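Local coordinates for protein dehydrogenase (Chromobacterium violaceum, PDB 3Q2I) that probably oxidises a UDP-linked N-acetylglucosaminuronic acid with NAD as cofactor, a step toward 2,3-diacetamido-2,3-dideoxy-D-mannuronic acid, at residues Thr10-Arg15 with Asp75-Ile80; Gly179-Asp184 with Ile220-Thr225. One frame throughout, in Å; residues are numbered along the deposited sequence.

Contact 1: Thr10-Arg15 with Asp75-Ile80; sequences TDRKIR and DADIVI
Arg15 O takes two backbone amides from the facing segment, those of Asp77 and Ile78, where the chains run in at 72° to each other and the CA atoms of Arg15 and Ala76 come to 4.5 Å. The Ile78 N to Arg15 O bond, 3.2 Å, lies close to the carbonyl direction; Asp77 N, 2.8 Å from Arg15 O, comes in from above the carbonyl plane. Here strands 14-19 and 78-81 begin side by side, the first and fourth strands in sequence of the parallel Rossmann sheet that carries the dinucleotide, and Ile78 N is the first rung between them. Asp77, just before strand 78-81, holds this start of the two strands. Arg12, extended from CG to NE, meets the Asp77 carboxylate end-on and almost coplanar: Arg12 NH1 reaches Asp77 OD2 at 2.8 Å and Arg12 NH2 reaches Asp77 OD1 at 3.0 Å, both on syn lone pairs and nearly straight. Asp77 OD2 also accepts Arg15 N at 2.8 Å, on its anti side, so one carboxylate ties a side chain and a strand amide together. The Arg15 guanidinium lies with NH2 over the centre of the Arg12 guanidinium, while Arg15 NH1 forms a salt bridge to Asp75 OD2 at 2.6 Å; a bend at chi3 (-78°) turns it that way. On the side of helix 304-315, Ile14 CG2 lies against Asp77, and Ile14 and Ile78 both pack on Met315.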
loop_
_atom_site.group_PDB
_atom_site.type_symbol
_atom_site.label_atom_id
_atom_site.label_comp_id
_atom_site.label_asym_id
_atom_site.label_seq_id
_atom_site.Cartn_x
_atom_site.Cartn_y
_atom_site.Cartn_z
ATOM N N THR A 10 -19.732 34.698 42.442
ATOM C CA THR A 10 -19.265 35.998 42.955
ATOM C C THR A 10 -19.021 36.019 44.460
ATOM O O THR A 10 -17.972 36.483 44.920
ATOM C CB THR A 10 -20.179 37.189 42.545
ATOM O OG1 THR A 10 -21.541 36.749 42.440
ATOM C CG2 THR A 10 -19.766 37.759 41.191
ATOM N N ASP A 11 -19.975 35.511 45.230
ATOM C CA ASP A 11 -20.024 35.903 46.638
ATOM C C ASP A 11 -19.823 34.702 47.541
ATOM O O ASP A 11 -20.273 34.677 48.690
ATOM C CB ASP A 11 -21.332 36.622 46.985
ATOM C CG ASP A 11 -21.422 37.994 46.347
ATOM O OD1 ASP A 11 -20.447 38.772 46.444
ATOM O OD2 ASP A 11 -22.461 38.277 45.720
ATOM N N ARG A 12 -19.125 33.703 47.014
ATOM C CA ARG A 12 -18.747 32.560 47.824
ATOM C C ARG A 12 -17.421 32.039 47.270
ATOM O O ARG A 12 -16.921 32.504 46.244
ATOM C CB ARG A 12 -19.836 31.483 47.781
ATOM C CG ARG A 12 -20.338 31.144 46.378
ATOM C CD ARG A 12 -21.206 29.898 46.420
ATOM N NE ARG A 12 -21.678 29.469 45.110
ATOM C CZ ARG A 12 -21.004 28.629 44.319
ATOM N NH1 ARG A 12 -19.806 28.176 44.678
ATOM N NH2 ARG A 12 -21.527 28.268 43.160
ATOM N N LYS A 13 -16.813 31.098 47.972
ATOM C CA LYS A 13 -15.675 30.410 47.376
ATOM C C LYS A 13 -16.193 29.484 46.266
ATOM O O LYS A 13 -17.327 29.000 46.314
ATOM C CB LYS A 13 -14.938 29.629 48.460
ATOM C CG LYS A 13 -14.246 30.526 49.494
ATOM C CD LYS A 13 -13.922 29.739 50.746
ATOM C CE LYS A 13 -13.221 30.610 51.791
ATOM N NZ LYS A 13 -12.830 29.798 52.982
ATOM N N ILE A 14 -15.357 29.256 45.252
ATOM C CA ILE A 14 -15.587 28.133 44.326
ATOM C C ILE A 14 -15.451 26.769 45.014
ATOM O O ILE A 14 -14.524 26.547 45.798
ATOM C CB ILE A 14 -14.569 28.166 43.160
ATOM C CG1 ILE A 14 -14.389 29.600 42.635
ATOM C CG2 ILE A 14 -14.990 27.164 42.067
ATOM C CD1 ILE A 14 -15.704 30.221 42.109
ATOM N N ARG A 15 -16.369 25.861 44.707
ATOM C CA ARG A 15 -16.418 24.573 45.348
ATOM C C ARG A 15 -15.838 23.499 44.423
ATOM O O ARG A 15 -16.222 23.454 43.248
ATOM C CB ARG A 15 -17.848 24.264 45.760
ATOM C CG ARG A 15 -18.327 25.347 46.747
ATOM C CD ARG A 15 -19.758 25.140 47.143
ATOM N NE ARG A 15 -20.714 25.581 46.133
ATOM C CZ ARG A 15 -22.016 25.710 46.373
ATOM N NH1 ARG A 15 -22.485 25.434 47.583
ATOM N NH2 ARG A 15 -22.849 26.109 45.420
ATOM N N ASP A 75 -22.380 19.645 45.813
ATOM C CA ASP A 75 -22.725 20.830 45.034
ATOM C C ASP A 75 -21.442 21.536 44.626
ATOM O O ASP A 75 -21.315 22.760 44.630
ATOM C CB ASP A 75 -23.741 21.712 45.777
ATOM C CG ASP A 75 -23.198 22.280 47.069
ATOM O OD1 ASP A 75 -22.142 21.837 47.563
ATOM O OD2 ASP A 75 -23.831 23.226 47.588
ATOM N N ALA A 76 -20.432 20.737 44.284
ATOM C CA ALA A 76 -19.198 21.337 43.787
ATOM C C ALA A 76 -19.503 22.038 42.475
ATOM O O ALA A 76 -20.429 21.635 41.771
ATOM C CB ALA A 76 -18.123 20.243 43.567
ATOM N N ASP A 77 -18.730 23.075 42.169
ATOM C CA ASP A 77 -18.764 23.735 40.861
ATOM C C ASP A 77 -17.971 22.873 39.848
ATOM O O ASP A 77 -18.383 22.733 38.700
ATOM C CB ASP A 77 -18.107 25.107 40.972
ATOM C CG ASP A 77 -18.899 26.057 41.869
ATOM O OD1 ASP A 77 -20.092 26.219 41.583
ATOM O OD2 ASP A 77 -18.345 26.544 42.865
ATOM N N ILE A 78 -16.822 22.385 40.291
ATOM C CA ILE A 78 -15.879 21.616 39.455
ATOM C C ILE A 78 -15.536 20.272 40.100
ATOM O O ILE A 78 -15.342 20.184 41.315
ATOM C CB ILE A 78 -14.590 22.401 39.330
ATOM C CG1 ILE A 78 -14.927 23.668 38.556
ATOM C CG2 ILE A 78 -13.439 21.494 38.711
ATOM C CD1 ILE A 78 -13.834 24.696 38.501
ATOM N N VAL A 79 -15.454 19.214 39.294
ATOM C CA VAL A 79 -15.099 17.872 39.760
ATOM C C VAL A 79 -13.730 17.597 39.157
ATOM O O VAL A 79 -13.546 17.774 37.943
ATOM C CB VAL A 79 -16.079 16.764 39.315
ATOM C CG1 VAL A 79 -15.598 15.375 39.791
ATOM C CG2 VAL A 79 -17.470 16.989 39.939
ATOM N N ILE A 80 -12.764 17.253 39.996
ATOM C CA ILE A 80 -11.363 17.134 39.586
ATOM C C ILE A 80 -11.107 15.634 39.411
ATOM O O ILE A 80 -11.484 14.819 40.272
ATOM C CB ILE A 80 -10.434 17.609 40.704
ATOM C CG1 ILE A 80 -10.697 19.095 41.032
ATOM C CG2 ILE A 80 -9.000 17.393 40.324
ATOM C CD1 ILE A 80 -10.412 19.435 42.515
#

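Contact 2: Gly179-Asp184 with Ile220-Thr225; sequences GTWEFD and IEVEDT
Val222 and Trp181 make the tight side of this contact: Val222 CG1 sits over the six-membered ring, 3.9 Å from its centroid, in a CH-pi contact, and also presses on Thr180 C at 3.4 Å. The backbone bonds are longer. Gly179 O accepts Glu221 N at 3.3 Å, the nitrogen near the C=O line though the N-H is bent, and Val222 N only weakly, while Gly179, at positive phi, packs against the Ile220 and Val222 side chains. Two loops of the C-terminal alpha/beta domain meet here, one leading to helix 187-191 and the other to strand 225-232; in the first, Thr180 OG1 accepts Phe183 N in an ST motif and also bonds Trp177 O. Toward the watery side Glu221 CG, placed by chi1 (77°), lies off-centre over the five-membered ring, and the extended chain brings the carboxylate to Trp181 N. Glu221 OE1 takes Trp181 N at 2.9 Å from above the carboxylate plane. Two waters add to this, one joining Trp181 NE1 to Glu221 OE2, the other Glu182 N to Glu221 OE1. At the indole's far end Glu223 OE1 lies 3.5 Å from Trp181 CZ3, its OE2 bonded to Tyr339 OH and Phe188 N. Tyr354 of a second subunit meets the indole edge-to-face.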
loop_
_atom_site.group_PDB
_atom_site.type_symbol
_atom_site.label_atom_id
_atom_site.label_comp_id
_atom_site.label_asym_id
_atom_site.label_seq_id
_atom_site.Cartn_x
_atom_site.Cartn_y
_atom_site.Cartn_z
ATOM N N GLY A 179 1.433 1.352 33.118
ATOM C CA GLY A 179 2.147 0.590 32.095
ATOM C C GLY A 179 1.247 -0.137 31.124
ATOM O O GLY A 179 1.712 -1.005 30.388
ATOM N N THR A 180 -0.041 0.188 31.092
ATOM C CA THR A 180 -1.042 -0.479 30.259
ATOM C C THR A 180 -1.518 0.484 29.174
ATOM O O THR A 180 -1.528 1.723 29.360
ATOM C CB THR A 180 -2.338 -0.930 31.035
ATOM O OG1 THR A 180 -3.064 0.221 31.533
ATOM C CG2 THR A 180 -1.991 -1.852 32.176
ATOM N N TRP A 181 -1.829 -0.035 27.976
ATOM C CA TRP A 181 -2.318 0.891 26.940
ATOM C C TRP A 181 -3.653 1.534 27.380
ATOM O O TRP A 181 -3.938 2.705 27.080
ATOM C CB TRP A 181 -2.560 0.201 25.580
ATOM C CG TRP A 181 -1.359 -0.377 24.942
ATOM C CD1 TRP A 181 -1.102 -1.715 24.698
ATOM C CD2 TRP A 181 -0.217 0.337 24.444
ATOM N NE1 TRP A 181 0.155 -1.841 24.121
ATOM C CE2 TRP A 181 0.676 -0.607 23.892
ATOM C CE3 TRP A 181 0.119 1.679 24.370
ATOM C CZ2 TRP A 181 1.897 -0.238 23.324
ATOM C CZ3 TRP A 181 1.308 2.043 23.796
ATOM C CH2 TRP A 181 2.202 1.088 23.331
ATOM N N GLU A 182 -4.499 0.708 27.991
ATOM C CA GLU A 182 -5.902 1.126 28.182
ATOM C C GLU A 182 -5.936 2.250 29.214
ATOM O O GLU A 182 -6.736 3.195 29.076
ATOM C CB GLU A 182 -6.764 -0.031 28.674
ATOM C CG GLU A 182 -8.232 0.363 28.913
ATOM C CD GLU A 182 -9.161 -0.836 29.189
ATOM O OE1 GLU A 182 -10.387 -0.589 29.105
ATOM O OE2 GLU A 182 -8.670 -1.967 29.414
ATOM N N PHE A 183 -5.101 2.127 30.252
ATOM C CA PHE A 183 -5.196 3.089 31.370
ATOM C C PHE A 183 -4.089 4.113 31.488
ATOM O O PHE A 183 -4.233 5.139 32.184
ATOM C CB PHE A 183 -5.425 2.379 32.712
ATOM C CG PHE A 183 -6.694 1.579 32.731
ATOM C CD1 PHE A 183 -7.940 2.201 32.775
ATOM C CD2 PHE A 183 -6.649 0.202 32.576
ATOM C CE1 PHE A 183 -9.135 1.464 32.738
ATOM C CE2 PHE A 183 -7.835 -0.533 32.508
ATOM C CZ PHE A 183 -9.086 0.084 32.588
ATOM N N ASP A 184 -2.951 3.869 30.830
ATOM C CA ASP A 184 -1.778 4.691 31.004
ATOM C C ASP A 184 -1.171 5.247 29.709
ATOM O O ASP A 184 -0.969 6.459 29.559
ATOM C CB ASP A 184 -0.731 3.875 31.814
ATOM C CG ASP A 184 0.295 4.730 32.549
ATOM O OD1 ASP A 184 0.187 5.969 32.543
ATOM O OD2 ASP A 184 1.272 4.137 33.088
ATOM N N ILE A 220 6.255 -4.353 30.941
ATOM C CA ILE A 220 5.039 -3.577 30.771
ATOM C C ILE A 220 4.669 -3.747 29.293
ATOM O O ILE A 220 5.502 -4.179 28.536
ATOM C CB ILE A 220 5.261 -2.086 31.025
ATOM C CG1 ILE A 220 6.404 -1.529 30.152
ATOM C CG2 ILE A 220 5.600 -1.844 32.501
ATOM C CD1 ILE A 220 6.750 -0.090 30.456
ATOM N N GLU A 221 3.463 -3.372 28.934
ATOM C CA GLU A 221 3.088 -3.547 27.524
ATOM C C GLU A 221 3.266 -2.268 26.714
ATOM O O GLU A 221 3.419 -2.370 25.505
ATOM C CB GLU A 221 1.686 -4.112 27.442
ATOM C CG GLU A 221 0.682 -3.021 27.706
ATOM C CD GLU A 221 -0.726 -3.509 27.464
ATOM O OE1 GLU A 221 -1.636 -2.955 28.133
ATOM O OE2 GLU A 221 -0.882 -4.431 26.596
ATOM N N VAL A 222 3.351 -1.105 27.364
ATOM C CA VAL A 222 3.628 0.166 26.704
ATOM C C VAL A 222 5.122 0.445 26.472
ATOM O O VAL A 222 5.993 -0.283 26.973
ATOM C CB VAL A 222 3.008 1.372 27.491
ATOM C CG1 VAL A 222 1.488 1.145 27.690
ATOM C CG2 VAL A 222 3.767 1.577 28.826
ATOM N N GLU A 223 5.461 1.425 25.643
ATOM C CA GLU A 223 6.854 1.728 25.360
ATOM C C GLU A 223 7.592 2.321 26.535
ATOM O O GLU A 223 7.033 3.177 27.256
ATOM C CB GLU A 223 7.011 2.589 24.090
ATOM C CG GLU A 223 6.726 4.119 24.253
ATOM C CD GLU A 223 5.285 4.548 24.407
ATOM O OE1 GLU A 223 4.351 3.735 24.284
ATOM O OE2 GLU A 223 5.031 5.763 24.643
ATOM N N ASP A 224 8.830 1.877 26.718
ATOM C CA ASP A 224 9.766 2.594 27.560
ATOM C C ASP A 224 10.720 3.502 26.832
ATOM O O ASP A 224 11.482 4.254 27.468
ATOM C CB ASP A 224 10.501 1.650 28.561
ATOM C CG ASP A 224 11.304 0.558 27.856
ATOM O OD1 ASP A 224 11.753 0.770 26.694
ATOM O OD2 ASP A 224 11.496 -0.495 28.499
ATOM N N THR A 225 10.688 3.443 25.481
ATOM C CA THR A 225 11.670 4.131 24.641
ATOM C C THR A 225 10.991 4.470 23.312
ATOM O O THR A 225 10.248 3.664 22.794
ATOM C CB THR A 225 12.871 3.183 24.345
ATOM O OG1 THR A 225 13.473 2.796 25.602
ATOM C CG2 THR A 225 13.941 3.845 23.467
HETATM O O HOH W 1 0.724 -4.777 24.126
HETATM O O HOH W 2 -4.400 -2.271 28.134
#

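How the contacts relate
Contact 1 and contact 2 sit in different domains, their centres about 35 Å apart and their nearest atoms about 14 Å apart, and share no helix or strand. Both are partly buried. Contact 1 joins two neighbouring strands of the nucleotide-binding sheet at their N-terminal ends, and its side-chain chemistry is mostly ionic, with apolar isoleucines on the side of helix 304-315. Contact 2 joins loops instead of strands; an indole and a valine replace the ion pairs, and its glutamate works through a backbone amide and water. Other subunits reach contact 2, where Glu182 pairs with Arg326 of a second subunit, whereas none touches contact 1.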